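Local structure of protein Pcdhgb2 (Mus musculus, 5SZR) at residues Leu101-Thr113 against Thr184-Ser196. The protein probably mediates calcium-dependent cell adhesion and may help establish and maintain specific neuronal connections in the brain. Sequence-based numbering, arbitrary orientation.
Sequences LDENDCVPEVIVT and TIVAADRGKPPLS. With CA (calcium ion), chain K; CA (calcium ion), chain L; CA (calcium ion), chain J; MAN (alpha-D-mannopyranose), chain X.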
ATOM      1  N   LEU A 101     -49.987   8.612 -33.111  1.00 65.74           N
ATOM      2  CA  LEU A 101     -48.637   9.114 -33.315  1.00 68.41           C
ATOM      3  C   LEU A 101     -47.765   8.781 -32.113  1.00 72.09           C
ATOM      4  O   LEU A 101     -48.193   8.911 -30.963  1.00 73.01           O
ATOM      5  CB  LEU A 101     -48.648  10.624 -33.557  1.00 68.01           C
ATOM      6  CG  LEU A 101     -49.310  11.030 -34.873  1.00 65.49           C
ATOM      7  CD1 LEU A 101     -49.346  12.541 -35.022  1.00 67.33           C
ATOM      8  CD2 LEU A 101     -48.587  10.383 -36.043  1.00 65.26           C
ATOM      9  N   ASP A 102     -46.539   8.350 -32.390  1.00 74.37           N
ATOM     10  CA  ASP A 102     -45.612   7.965 -31.338  1.00 76.18           C
ATOM     11  C   ASP A 102     -45.001   9.198 -30.686  1.00 78.44           C
ATOM     12  O   ASP A 102     -44.471  10.076 -31.373  1.00 80.45           O
ATOM     13  CB  ASP A 102     -44.510   7.073 -31.907  1.00 77.89           C
ATOM     14  CG  ASP A 102     -43.350   6.889 -30.944  1.00 81.35           C
ATOM     15  OD1 ASP A 102     -43.601   6.657 -29.743  1.00 75.33           O
ATOM     16  OD2 ASP A 102     -42.189   6.989 -31.394  1.00 77.66           O
ATOM     17  N   GLU A 103     -45.076   9.259 -29.359  1.00 77.84           N
ATOM     18  CA  GLU A 103     -44.379  10.256 -28.563  1.00 78.32           C
ATOM     19  C   GLU A 103     -43.269   9.583 -27.768  1.00 82.64           C
ATOM     20  O   GLU A 103     -43.304   8.379 -27.502  1.00 82.30           O
ATOM     21  CB  GLU A 103     -45.332  10.979 -27.604  1.00 78.73           C
ATOM     22  CG  GLU A 103     -46.510  11.675 -28.278  1.00 77.97           C
ATOM     23  CD  GLU A 103     -46.092  12.887 -29.090  1.00 78.27           C
ATOM     24  OE1 GLU A 103     -46.630  13.076 -30.205  1.00 70.94           O
ATOM     25  OE2 GLU A 103     -45.221  13.647 -28.610  1.00 83.66           O
ATOM     26  N   ASN A 104     -42.280  10.385 -27.386  1.00 82.51           N
ATOM     27  CA  ASN A 104     -41.141   9.911 -26.604  1.00 81.30           C
ATOM     28  C   ASN A 104     -41.563   9.851 -25.142  1.00 80.04           C
ATOM     29  O   ASN A 104     -41.377  10.800 -24.379  1.00 83.40           O
ATOM     30  CB  ASN A 104     -39.940  10.823 -26.811  1.00 84.05           C
ATOM     31  CG  ASN A 104     -38.669  10.264 -26.211  1.00 84.84           C
ATOM     32  OD1 ASN A 104     -38.615   9.107 -25.798  1.00 84.35           O
ATOM     33  ND2 ASN A 104     -37.629  11.088 -26.169  1.00 86.78           N
ATOM     34  N   ASP A 105     -42.147   8.719 -24.741  1.00 75.65           N
ATOM     35  CA  ASP A 105     -42.575   8.536 -23.360  1.00 76.04           C
ATOM     36  C   ASP A 105     -42.016   7.265 -22.726  1.00 74.00           C
ATOM     37  O   ASP A 105     -42.472   6.879 -21.644  1.00 73.35           O
ATOM     38  CB  ASP A 105     -44.106   8.550 -23.256  1.00 76.67           C
ATOM     39  CG  ASP A 105     -44.769   7.463 -24.086  1.00 77.65           C
ATOM     40  OD1 ASP A 105     -44.110   6.896 -24.979  1.00 73.77           O
ATOM     41  OD2 ASP A 105     -45.962   7.184 -23.851  1.00 75.59           O
ATOM     42  N   CYS A 106     -41.040   6.612 -23.357  1.00 71.64           N
ATOM     43  CA  CYS A 106     -40.407   5.415 -22.812  1.00 70.92           C
ATOM     44  C   CYS A 106     -38.923   5.689 -22.617  1.00 72.60           C
ATOM     45  O   CYS A 106     -38.221   6.038 -23.572  1.00 72.11           O
ATOM     46  CB  CYS A 106     -40.617   4.206 -23.728  1.00 70.49           C
ATOM     47  SG  CYS A 106     -42.315   3.571 -23.736  1.00 73.58           S
ATOM     48  N   VAL A 107     -38.454   5.521 -21.385  1.00 73.73           N
ATOM     49  CA  VAL A 107     -37.056   5.799 -21.036  1.00 75.28           C
ATOM     50  C   VAL A 107     -36.166   4.703 -21.611  1.00 71.89           C
ATOM     51  O   VAL A 107     -36.597   3.537 -21.681  1.00 64.96           O
ATOM     52  CB  VAL A 107     -36.907   5.896 -19.512  1.00 78.42           C
ATOM     53  CG1 VAL A 107     -35.455   6.086 -19.097  1.00 68.78           C
ATOM     54  CG2 VAL A 107     -37.770   7.033 -18.974  1.00 80.98           C
ATOM     55  N   PRO A 108     -34.951   5.016 -22.067  1.00 69.65           N
ATOM     56  CA  PRO A 108     -34.001   3.950 -22.416  1.00 67.69           C
ATOM     57  C   PRO A 108     -33.564   3.190 -21.173  1.00 66.88           C
ATOM     58  O   PRO A 108     -33.418   3.764 -20.092  1.00 68.11           O
ATOM     59  CB  PRO A 108     -32.821   4.704 -23.041  1.00 66.95           C
ATOM     60  CG  PRO A 108     -33.335   6.068 -23.357  1.00 70.53           C
ATOM     61  CD  PRO A 108     -34.423   6.355 -22.377  1.00 70.86           C
ATOM     62  N   GLU A 109     -33.355   1.884 -21.327  1.00 66.76           N
ATOM     63  CA  GLU A 109     -32.816   1.073 -20.247  1.00 70.95           C
ATOM     64  C   GLU A 109     -31.499   0.441 -20.678  1.00 68.58           C
ATOM     65  O   GLU A 109     -31.291   0.139 -21.858  1.00 66.91           O
ATOM     66  CB  GLU A 109     -33.806  -0.010 -19.789  1.00 76.97           C
ATOM     67  CG  GLU A 109     -34.191  -1.043 -20.831  1.00 82.29           C
ATOM     68  CD  GLU A 109     -34.996  -2.185 -20.227  1.00 87.91           C
ATOM     69  OE1 GLU A 109     -34.601  -2.681 -19.148  1.00 89.92           O
ATOM     70  OE2 GLU A 109     -36.030  -2.575 -20.819  1.00 89.39           O
ATOM     71  N   VAL A 110     -30.608   0.255 -19.704  1.00 67.14           N
ATOM     72  CA  VAL A 110     -29.270  -0.281 -19.929  1.00 63.73           C
ATOM     73  C   VAL A 110     -29.179  -1.643 -19.255  1.00 61.61           C
ATOM     74  O   VAL A 110     -29.501  -1.779 -18.067  1.00 61.27           O
ATOM     75  CB  VAL A 110     -28.187   0.670 -19.390  1.00 65.96           C
ATOM     76  CG1 VAL A 110     -26.816   0.268 -19.909  1.00 66.11           C
ATOM     77  CG2 VAL A 110     -28.506   2.105 -19.756  1.00 68.90           C
ATOM     78  N   ILE A 111     -28.739  -2.649 -20.007  1.00 60.05           N
ATOM     79  CA  ILE A 111     -28.645  -4.022 -19.521  1.00 60.45           C
ATOM     80  C   ILE A 111     -27.172  -4.405 -19.509  1.00 59.00           C
ATOM     81  O   ILE A 111     -26.544  -4.508 -20.571  1.00 58.25           O
ATOM     82  CB  ILE A 111     -29.462  -4.995 -20.380  1.00 64.03           C
ATOM     83  CG1 ILE A 111     -30.877  -4.451 -20.612  1.00 67.25           C
ATOM     84  CG2 ILE A 111     -29.515  -6.363 -19.723  1.00 66.76           C
ATOM     85  CD1 ILE A 111     -31.662  -4.217 -19.338  1.00 68.91           C
ATOM     86  N   VAL A 112     -26.626  -4.626 -18.313  1.00 59.42           N
ATOM     87  CA  VAL A 112     -25.206  -4.905 -18.108  1.00 56.25           C
ATOM     88  C   VAL A 112     -25.056  -6.361 -17.690  1.00 54.94           C
ATOM     89  O   VAL A 112     -25.671  -6.795 -16.709  1.00 55.78           O
ATOM     90  CB  VAL A 112     -24.598  -3.974 -17.048  1.00 56.91           C
ATOM     91  CG1 VAL A 112     -23.118  -4.252 -16.886  1.00 55.52           C
ATOM     92  CG2 VAL A 112     -24.847  -2.514 -17.408  1.00 57.78           C
ATOM     93  N   THR A 113     -24.237  -7.115 -18.421  1.00 53.56           N
ATOM     94  CA  THR A 113     -23.956  -8.505 -18.090  1.00 53.34           C
ATOM     95  C   THR A 113     -22.457  -8.755 -18.166  1.00 54.03           C
ATOM     96  O   THR A 113     -21.694  -7.948 -18.704  1.00 53.56           O
ATOM     97  CB  THR A 113     -24.686  -9.485 -19.022  1.00 54.01           C
ATOM     98  OG1 THR A 113     -24.269  -9.268 -20.375  1.00 53.61           O
ATOM     99  CG2 THR A 113     -26.192  -9.318 -18.917  1.00 59.52           C
ATOM    100  N   THR A 184     -20.075   4.960 -14.314  1.00 67.13           N
ATOM    101  CA  THR A 184     -21.444   5.331 -14.652  1.00 67.33           C
ATOM    102  C   THR A 184     -21.605   5.364 -16.168  1.00 65.70           C
ATOM    103  O   THR A 184     -20.939   6.152 -16.850  1.00 68.19           O
ATOM    104  CB  THR A 184     -21.807   6.689 -14.053  1.00 70.06           C
ATOM    105  OG1 THR A 184     -21.904   6.577 -12.628  1.00 71.36           O
ATOM    106  CG2 THR A 184     -23.136   7.177 -14.611  1.00 69.85           C
ATOM    107  N   ILE A 185     -22.485   4.517 -16.688  1.00 62.63           N
ATOM    108  CA  ILE A 185     -22.794   4.471 -18.112  1.00 65.24           C
ATOM    109  C   ILE A 185     -24.153   5.127 -18.326  1.00 66.51           C
ATOM    110  O   ILE A 185     -25.144   4.734 -17.700  1.00 65.25           O
ATOM    111  CB  ILE A 185     -22.781   3.029 -18.642  1.00 64.91           C
ATOM    112  CG1 ILE A 185     -21.357   2.468 -18.603  1.00 64.42           C
ATOM    113  CG2 ILE A 185     -23.361   2.972 -20.051  1.00 65.33           C
ATOM    114  CD1 ILE A 185     -21.240   1.059 -19.125  1.00 63.79           C
ATOM    115  N   VAL A 186     -24.201   6.128 -19.203  1.00 67.84           N
ATOM    116  CA  VAL A 186     -25.408   6.909 -19.455  1.00 70.79           C
ATOM    117  C   VAL A 186     -25.907   6.597 -20.859  1.00 73.12           C
ATOM    118  O   VAL A 186     -25.120   6.561 -21.812  1.00 75.07           O
ATOM    119  CB  VAL A 186     -25.147   8.417 -19.291  1.00 72.08           C
ATOM    120  CG1 VAL A 186     -26.416   9.211 -19.566  1.00 73.15           C
ATOM    121  CG2 VAL A 186     -24.620   8.715 -17.896  1.00 71.63           C
ATOM    122  N   ALA A 187     -27.215   6.376 -20.984  1.00 73.11           N
ATOM    123  CA  ALA A 187     -27.856   6.096 -22.263  1.00 71.52           C
ATOM    124  C   ALA A 187     -28.995   7.081 -22.470  1.00 75.62           C
ATOM    125  O   ALA A 187     -29.799   7.303 -21.559  1.00 77.81           O
ATOM    126  CB  ALA A 187     -28.375   4.657 -22.315  1.00 68.08           C
ATOM    127  N   ALA A 188     -29.068   7.671 -23.662  1.00 75.83           N
ATOM    128  CA  ALA A 188     -30.072   8.683 -23.957  1.00 78.67           C
ATOM    129  C   ALA A 188     -30.655   8.451 -25.344  1.00 77.58           C
ATOM    130  O   ALA A 188     -29.955   8.012 -26.262  1.00 76.53           O
ATOM    131  CB  ALA A 188     -29.483  10.096 -23.861  1.00 82.28           C
ATOM    132  N   ASP A 189     -31.942   8.750 -25.491  1.00 77.05           N
ATOM    133  CA  ASP A 189     -32.589   8.623 -26.787  1.00 77.17           C
ATOM    134  C   ASP A 189     -32.501   9.936 -27.557  1.00 80.23           C
ATOM    135  O   ASP A 189     -32.196  10.994 -27.003  1.00 82.27           O
ATOM    136  CB  ASP A 189     -34.052   8.179 -26.642  1.00 76.87           C
ATOM    137  CG  ASP A 189     -34.904   9.146 -25.820  1.00 78.23           C
ATOM    138  OD1 ASP A 189     -34.733  10.376 -25.922  1.00 79.87           O
ATOM    139  OD2 ASP A 189     -35.778   8.663 -25.070  1.00 78.15           O
ATOM    140  N   ARG A 190     -32.787   9.856 -28.854  1.00 82.80           N
ATOM    141  CA  ARG A 190     -32.705  11.025 -29.717  1.00 87.59           C
ATOM    142  C   ARG A 190     -34.094  11.512 -30.117  1.00 92.04           C
ATOM    143  O   ARG A 190     -34.357  11.788 -31.293  1.00 92.71           O
ATOM    144  CB  ARG A 190     -31.852  10.710 -30.946  1.00 88.67           C
ATOM    145  CG  ARG A 190     -30.401  10.392 -30.600  1.00 89.28           C
ATOM    146  CD  ARG A 190     -29.586  10.034 -31.831  1.00 92.88           C
ATOM    147  NE  ARG A 190     -28.175   9.837 -31.507  1.00 95.15           N
ATOM    148  CZ  ARG A 190     -27.196  10.657 -31.876  1.00100.58           C
ATOM    149  NH1 ARG A 190     -27.469  11.737 -32.596  1.00105.55           N
ATOM    150  NH2 ARG A 190     -25.943  10.392 -31.528  1.00100.48           N
ATOM    151  N   GLY A 191     -34.990  11.622 -29.135  1.00 93.08           N
ATOM    152  CA  GLY A 191     -36.293  12.209 -29.340  1.00 94.81           C
ATOM    153  C   GLY A 191     -36.348  13.648 -28.851  1.00 99.25           C
ATOM    154  O   GLY A 191     -35.369  14.221 -28.379  1.00101.56           O
ATOM    155  N   LYS A 192     -37.532  14.234 -28.981  1.00101.95           N
ATOM    156  CA  LYS A 192     -37.754  15.606 -28.547  1.00106.48           C
ATOM    157  C   LYS A 192     -38.973  15.692 -27.632  1.00105.79           C
ATOM    158  O   LYS A 192     -40.107  15.550 -28.089  1.00105.56           O
ATOM    159  CB  LYS A 192     -37.931  16.534 -29.750  1.00112.66           C
ATOM    160  CG  LYS A 192     -36.737  16.570 -30.692  1.00116.57           C
ATOM    161  CD  LYS A 192     -37.112  16.048 -32.069  1.00118.74           C
ATOM    162  CE  LYS A 192     -35.960  16.189 -33.049  1.00121.43           C
ATOM    163  NZ  LYS A 192     -36.354  15.781 -34.427  1.00123.55           N
ATOM    164  N   PRO A 193     -38.739  15.916 -26.330  1.00105.25           N
ATOM    165  CA  PRO A 193     -37.412  16.055 -25.721  1.00104.29           C
ATOM    166  C   PRO A 193     -36.752  14.703 -25.455  1.00101.32           C
ATOM    167  O   PRO A 193     -37.460  13.697 -25.382  1.00100.32           O
ATOM    168  CB  PRO A 193     -37.715  16.782 -24.412  1.00105.08           C
ATOM    169  CG  PRO A 193     -39.065  16.287 -24.039  1.00104.03           C
ATOM    170  CD  PRO A 193     -39.815  16.124 -25.344  1.00105.37           C
ATOM    171  N   PRO A 194     -35.426  14.678 -25.317  1.00 99.37           N
ATOM    172  CA  PRO A 194     -34.741  13.404 -25.077  1.00 95.38           C
ATOM    173  C   PRO A 194     -34.928  12.908 -23.651  1.00 92.59           C
ATOM    174  O   PRO A 194     -35.085  13.687 -22.708  1.00 93.29           O
ATOM    175  CB  PRO A 194     -33.270  13.734 -25.357  1.00 96.16           C
ATOM    176  CG  PRO A 194     -33.162  15.187 -25.059  1.00100.15           C
ATOM    177  CD  PRO A 194     -34.473  15.789 -25.493  1.00101.60           C
ATOM    178  N   LEU A 195     -34.909  11.585 -23.509  1.00 89.77           N
ATOM    179  CA  LEU A 195     -34.938  10.917 -22.217  1.00 88.51           C
ATOM    180  C   LEU A 195     -33.659  10.112 -22.037  1.00 87.49           C
ATOM    181  O   LEU A 195     -33.089   9.605 -23.009  1.00 79.73           O
ATOM    182  CB  LEU A 195     -36.158   9.995 -22.095  1.00 83.98           C
ATOM    183  CG  LEU A 195     -37.529  10.667 -22.172  1.00 83.35           C
ATOM    184  CD1 LEU A 195     -38.639   9.626 -22.209  1.00 79.00           C
ATOM    185  CD2 LEU A 195     -37.720  11.612 -21.001  1.00 87.05           C
ATOM    186  N   SER A 196     -33.209   9.989 -20.785  1.00 96.82           N
ATOM    187  CA  SER A 196     -31.956   9.307 -20.475  1.00102.11           C
ATOM    188  C   SER A 196     -32.068   8.534 -19.167  1.00 91.23           C
ATOM    189  O   SER A 196     -32.844   8.890 -18.278  1.00 89.68           O
ATOM    190  CB  SER A 196     -30.776  10.294 -20.387  1.00119.67           C
ATOM    191  OG  SER A 196     -31.144  11.504 -19.740  1.00136.16           O
TER
HETATM  192 CA    CA K 708     -44.130   6.066 -27.232  1.00 62.89          CA
HETATM  193 CA    CA L 709     -37.539   6.834 -25.791  1.00 63.32          CA
HETATM  194 CA    CA J 707     -46.670   5.102 -24.686  1.00 61.99          CA
HETATM  195  C1  MAN X 721     -30.843  11.461 -18.327  1.00 71.61           C
HETATM  196  C2  MAN X 721     -31.847  12.617 -18.085  1.00 76.36           C
HETATM  197  C3  MAN X 721     -31.339  13.895 -18.750  1.00 81.41           C
HETATM  198  C4  MAN X 721     -29.889  14.195 -18.313  1.00 87.38           C
HETATM  199  C5  MAN X 721     -28.985  12.990 -18.661  1.00 83.61           C
HETATM  200  C6  MAN X 721     -27.537  13.164 -18.225  1.00 83.51           C
HETATM  201  O2  MAN X 721     -31.976  12.931 -16.690  1.00 76.13           O
HETATM  202  O3  MAN X 721     -32.190  15.006 -18.482  1.00 81.35           O
HETATM  203  O4  MAN X 721     -29.411  15.356 -18.976  1.00 93.69           O
HETATM  204  O5  MAN X 721     -29.502  11.805 -18.007  1.00 78.71           O
HETATM  205  O6  MAN X 721     -26.837  13.869 -19.250  1.00 84.66           O
HETATM  206  O   HOH W   1     -45.592   3.557 -22.692  1.00 51.15           O
HETATM  207  O   HOH W   2     -48.212   5.839 -23.115  1.00 45.10           O
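Asn104 and Asp189 share one calcium ion across the contact, Asn104 OD1 at 2.5 Å and Asp189 OD2 at 2.6 Å from the metal, while the carbonyl O of Cys106 adds a third ligand; Asp136, Asp138 and Asn142 complete the site.

The remaining amide and carboxylate atoms are hydrogen-bonded. Asn104 ND2 donates to Asp189 OD1 (3.0 Å), approaching from above the carboxylate plane, with amide and carboxylate turned 62° apart. From the opposite face Leu195 N donates a hydrogen bond to Asp189 OD1 (2.7 Å), which limits rotation of the carboxylate. A chi1 of -171° puts the Asn104 amide beside the 190–195 loop, where ND2 also makes a weak bond to Pro193 O, the carbonyl after a cis peptide.

Such calcium-binding linkers join successive cadherin repeats, here EC3 and EC4. Asp102 OD1, the carbonyl O of Glu103 and Asp105 OD1 bind a second calcium, and Asp105 OD2 a third.

Packing continues into the EC4 beta sandwich. Pro108 CG lies on the backbone at Asp189 N and Leu195 O (3.6 Å to the latter), with CD against Leu195 CB. Val110 CG2 meets Ala187 CB at 3.6 Å, joining strands 109–113 and 180–189 of the two facing sheets.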